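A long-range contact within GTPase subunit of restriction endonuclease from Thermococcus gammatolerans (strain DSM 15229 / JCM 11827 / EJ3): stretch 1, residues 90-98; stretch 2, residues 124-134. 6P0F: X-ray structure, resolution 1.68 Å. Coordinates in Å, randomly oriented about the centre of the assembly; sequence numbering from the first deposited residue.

Stretch 1, residues 90-98: TAVYLGIIC
Stretch 2 124-134: LMFFKKKPEKL

The apolar centre of the contact is built from two groups of side chains along the strand 91-97. In the first, L134 points toward stretch 1 with chi1 m and chi2 t, and its branched end packs against both V92 and L94: CD1 of L134 lies 3.8 Å from CG1 of V92, and CD2 of L134 lies 4.0 Å from CB of L94. V92 has chi1 t; L94 is t, p. In the second group, I97 (m, t) extends its CD1 to within 4.0 Å of CB of M125, a selenomethionine whose p, t, p side chain then leads away, while CG1 of I97 lies 3.9 Å from CE2 of F127. V92, L94, I97, M125 and F127 are buried, as suits their apolar side chains, while L134 remains partly exposed.

Between these groups, G95 makes room for the F127 ring. F127 (chi1 m, chi2 88°) starts sideways, but its end comes nearer, so that the carbonyl carbon C of G95 sits at the ring edge, 3.8 Å from CE2 of F127. An ideal CB on G95 would fall 2.7 Å from CD2 of F127, a clash, and 3.2 Å from CG of P131; glycine leaves this space free. P131, with a C-gamma exo ring, points toward the strand, its CB 4.1 Å from CA of G95 and also 4.1 Å from CB of Y93.

The backbone frame is antiparallel where 132-133 pairs with the first strand. Y93 opposes K133 as a non-hydrogen-bonded pair (CA to CA 4.3 Å), and L94 opposes E132 as a hydrogen-bonded pair (CA to CA 5.1 Å). Around them, N of L134 donates to O of V92, N of L94 to O of E132, and N of E132 to O of L94, each at 2.8 Å and nearly straight, at 157-161°. The backbone is extended, with phi/psi of -119/145 at Y93, -119/122 at L94, -84/127 at E132 and -72/118 at K133. Strand 124-127 runs at 108° to strand 91-97; there N of C98 donates to O of F126 at 2.8 Å, at the corner where the chain turns with phi/psi -82/-41.

Y93 and K133 share one face of the sheet, L94 and E132 the other. Y93 (chi1 m, chi2 76°) offers a ring face to the extended K133 chain (t, t, t, t): CG of K133 lies 4.1 Å from the ring centroid, and CE of K133 is 3.5 Å from OH of Y93. The long aliphatic part of lysine can thus cover the tyrosine while the residue remains exposed.

At the polar edge, E132 turns its exposed end away from stretch 1, and waters link backbone groups that do not pair directly. One accepts from N of V92 (2.9 Å) and donates to O of L134 (2.6 Å); another donates to O of I96 and accepts from N of K128, both at 2.7 Å. In all, 764 Å² is buried between the stretches.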

# COMPACT_ATOMS: atom_id res chain seq x y z
N THR A 90 -6.01 -6.42 -14.17
CA THR A 90 -5.98 -5.92 -12.81
C THR A 90 -5.22 -6.90 -11.92
O THR A 90 -5.05 -8.07 -12.26
CB THR A 90 -7.37 -5.71 -12.20
OG1 THR A 90 -8.03 -6.96 -12.00
CG2 THR A 90 -8.24 -4.81 -13.10
N ALA A 91 -4.77 -6.40 -10.78
CA ALA A 91 -4.11 -7.25 -9.79
C ALA A 91 -4.38 -6.68 -8.40
O ALA A 91 -4.72 -5.51 -8.25
CB ALA A 91 -2.62 -7.37 -10.04
N VAL A 92 -4.24 -7.53 -7.39
CA VAL A 92 -4.40 -7.11 -6.01
C VAL A 92 -3.23 -7.66 -5.22
O VAL A 92 -2.89 -8.84 -5.36
CB VAL A 92 -5.73 -7.59 -5.40
CG1 VAL A 92 -5.85 -7.08 -3.98
CG2 VAL A 92 -6.91 -7.11 -6.26
N TYR A 93 -2.64 -6.83 -4.37
CA TYR A 93 -1.57 -7.23 -3.48
C TYR A 93 -2.01 -7.00 -2.04
O TYR A 93 -2.69 -6.01 -1.75
CB TYR A 93 -0.27 -6.44 -3.76
CG TYR A 93 0.30 -6.69 -5.15
CD1 TYR A 93 -0.28 -6.10 -6.26
CD2 TYR A 93 1.44 -7.48 -5.33
CE1 TYR A 93 0.24 -6.33 -7.55
CE2 TYR A 93 1.95 -7.73 -6.59
CZ TYR A 93 1.36 -7.13 -7.69
OH TYR A 93 1.91 -7.37 -8.94
N LEU A 94 -1.60 -7.88 -1.12
CA LEU A 94 -1.94 -7.75 0.30
C LEU A 94 -0.66 -7.60 1.11
O LEU A 94 0.21 -8.47 1.06
CB LEU A 94 -2.72 -8.98 0.77
CG LEU A 94 -3.04 -9.00 2.27
CD1 LEU A 94 -3.97 -7.87 2.66
CD2 LEU A 94 -3.66 -10.33 2.65
N GLY A 95 -0.55 -6.51 1.85
CA GLY A 95 0.54 -6.32 2.77
C GLY A 95 0.08 -6.05 4.18
O GLY A 95 -1.07 -5.67 4.40
N ILE A 96 0.97 -6.27 5.15
CA ILE A 96 0.74 -5.87 6.54
C ILE A 96 1.86 -4.94 6.95
O ILE A 96 3.04 -5.19 6.64
CB ILE A 96 0.60 -7.10 7.47
CG1 ILE A 96 0.22 -6.61 8.87
CG2 ILE A 96 1.82 -7.95 7.45
CD1 ILE A 96 -0.38 -7.72 9.75
N ILE A 97 1.50 -3.82 7.59
CA ILE A 97 2.45 -2.74 7.85
C ILE A 97 3.32 -3.09 9.05
O ILE A 97 2.83 -3.42 10.14
CB ILE A 97 1.73 -1.40 8.07
CG1 ILE A 97 0.93 -1.00 6.81
CG2 ILE A 97 2.75 -0.32 8.44
CD1 ILE A 97 0.15 0.29 6.95
N CYS A 98 4.63 -3.07 8.84
CA CYS A 98 5.60 -3.29 9.91
C CYS A 98 5.84 -2.03 10.74
O CYS A 98 5.99 -2.10 11.96
CB CYS A 98 6.90 -3.77 9.27
SG CYS A 98 8.22 -4.18 10.43
N LEU A 124 5.21 7.53 5.25
CA LEU A 124 5.69 6.25 4.76
C LEU A 124 5.11 5.09 5.57
O LEU A 124 4.95 5.17 6.79
CB LEU A 124 7.22 6.17 4.83
CG LEU A 124 8.05 7.30 4.24
CD1 LEU A 124 9.53 6.95 4.36
CD2 LEU A 124 7.67 7.52 2.79
N MSE A 125 4.88 3.99 4.87
CA MSE A 125 4.50 2.72 5.52
C MSE A 125 5.49 1.67 5.03
O MSE A 125 5.68 1.53 3.81
CB MSE A 125 3.07 2.32 5.19
CG MSE A 125 2.84 2.05 3.71
SE MSE A 125 0.90 2.01 3.32
CE MSE A 125 0.59 3.73 3.96
N PHE A 126 6.09 0.92 5.94
CA PHE A 126 7.04 -0.13 5.61
C PHE A 126 6.37 -1.50 5.72
O PHE A 126 5.54 -1.71 6.61
CB PHE A 126 8.28 -0.06 6.52
CG PHE A 126 9.25 1.01 6.13
CD1 PHE A 126 9.01 2.32 6.49
CD2 PHE A 126 10.37 0.72 5.36
CE1 PHE A 126 9.88 3.35 6.09
CE2 PHE A 126 11.22 1.72 4.96
CZ PHE A 126 10.96 3.05 5.34
N PHE A 127 6.74 -2.42 4.82
CA PHE A 127 6.29 -3.80 4.82
C PHE A 127 7.48 -4.74 4.94
O PHE A 127 8.41 -4.66 4.13
CB PHE A 127 5.53 -4.13 3.53
CG PHE A 127 4.34 -3.28 3.29
CD1 PHE A 127 4.46 -2.07 2.62
CD2 PHE A 127 3.09 -3.67 3.73
CE1 PHE A 127 3.37 -1.27 2.40
CE2 PHE A 127 1.99 -2.87 3.52
CZ PHE A 127 2.13 -1.67 2.84
N LYS A 128 7.46 -5.66 5.91
CA LYS A 128 8.63 -6.51 6.11
C LYS A 128 8.78 -7.51 4.96
O LYS A 128 9.89 -7.72 4.46
CB LYS A 128 8.57 -7.25 7.44
CG LYS A 128 9.82 -8.09 7.68
CD LYS A 128 10.36 -7.89 9.06
CE LYS A 128 9.34 -8.26 10.09
NZ LYS A 128 10.00 -8.63 11.40
N LYS A 129 7.69 -8.16 4.58
CA LYS A 129 7.68 -9.05 3.41
C LYS A 129 7.04 -8.30 2.26
O LYS A 129 6.11 -7.51 2.48
CB LYS A 129 6.92 -10.35 3.69
CG LYS A 129 7.44 -11.13 4.92
CD LYS A 129 8.79 -11.82 4.67
CE LYS A 129 9.27 -12.57 5.91
NZ LYS A 129 10.60 -13.20 5.71
N LYS A 130 7.57 -8.50 1.04
CA LYS A 130 6.93 -8.01 -0.18
C LYS A 130 5.44 -8.28 -0.07
O LYS A 130 5.05 -9.42 0.22
CB LYS A 130 7.51 -8.69 -1.43
CG LYS A 130 6.99 -8.15 -2.73
CD LYS A 130 7.50 -8.98 -3.93
CE LYS A 130 6.80 -8.54 -5.21
NZ LYS A 130 7.36 -9.24 -6.41
N PRO A 131 4.59 -7.28 -0.25
CA PRO A 131 3.14 -7.55 -0.33
C PRO A 131 2.86 -8.69 -1.30
O PRO A 131 3.42 -8.76 -2.39
CB PRO A 131 2.56 -6.21 -0.79
CG PRO A 131 3.46 -5.21 -0.20
CD PRO A 131 4.86 -5.83 -0.33
N GLU A 132 1.96 -9.58 -0.89
CA GLU A 132 1.69 -10.81 -1.60
C GLU A 132 0.71 -10.58 -2.73
O GLU A 132 -0.37 -10.04 -2.50
CB GLU A 132 1.10 -11.82 -0.63
CG GLU A 132 1.03 -13.20 -1.15
CD GLU A 132 2.26 -13.95 -0.76
OE1 GLU A 132 2.37 -14.34 0.42
OE2 GLU A 132 3.13 -14.13 -1.63
N LYS A 133 1.08 -11.00 -3.95
CA LYS A 133 0.14 -10.90 -5.07
C LYS A 133 -0.95 -11.94 -4.90
O LYS A 133 -0.69 -13.15 -4.85
CB LYS A 133 0.87 -11.10 -6.39
CG LYS A 133 0.05 -10.75 -7.63
CD LYS A 133 0.92 -10.80 -8.90
CE LYS A 133 0.19 -10.22 -10.10
NZ LYS A 133 1.05 -10.21 -11.33
N LEU A 134 -2.18 -11.48 -4.78
CA LEU A 134 -3.28 -12.41 -4.62
C LEU A 134 -3.65 -13.05 -5.96
O LEU A 134 -3.42 -12.52 -7.05
CB LEU A 134 -4.51 -11.73 -4.03
CG LEU A 134 -4.33 -10.98 -2.72
CD1 LEU A 134 -5.61 -10.42 -2.18
CD2 LEU A 134 -3.67 -11.94 -1.72
O HOH W 1 -4.18 -10.33 -8.26
O HOH W 2 2.82 -9.96 2.40
O HOH W 3 3.53 -7.58 3.80
O HOH W 4 5.30 -6.40 7.43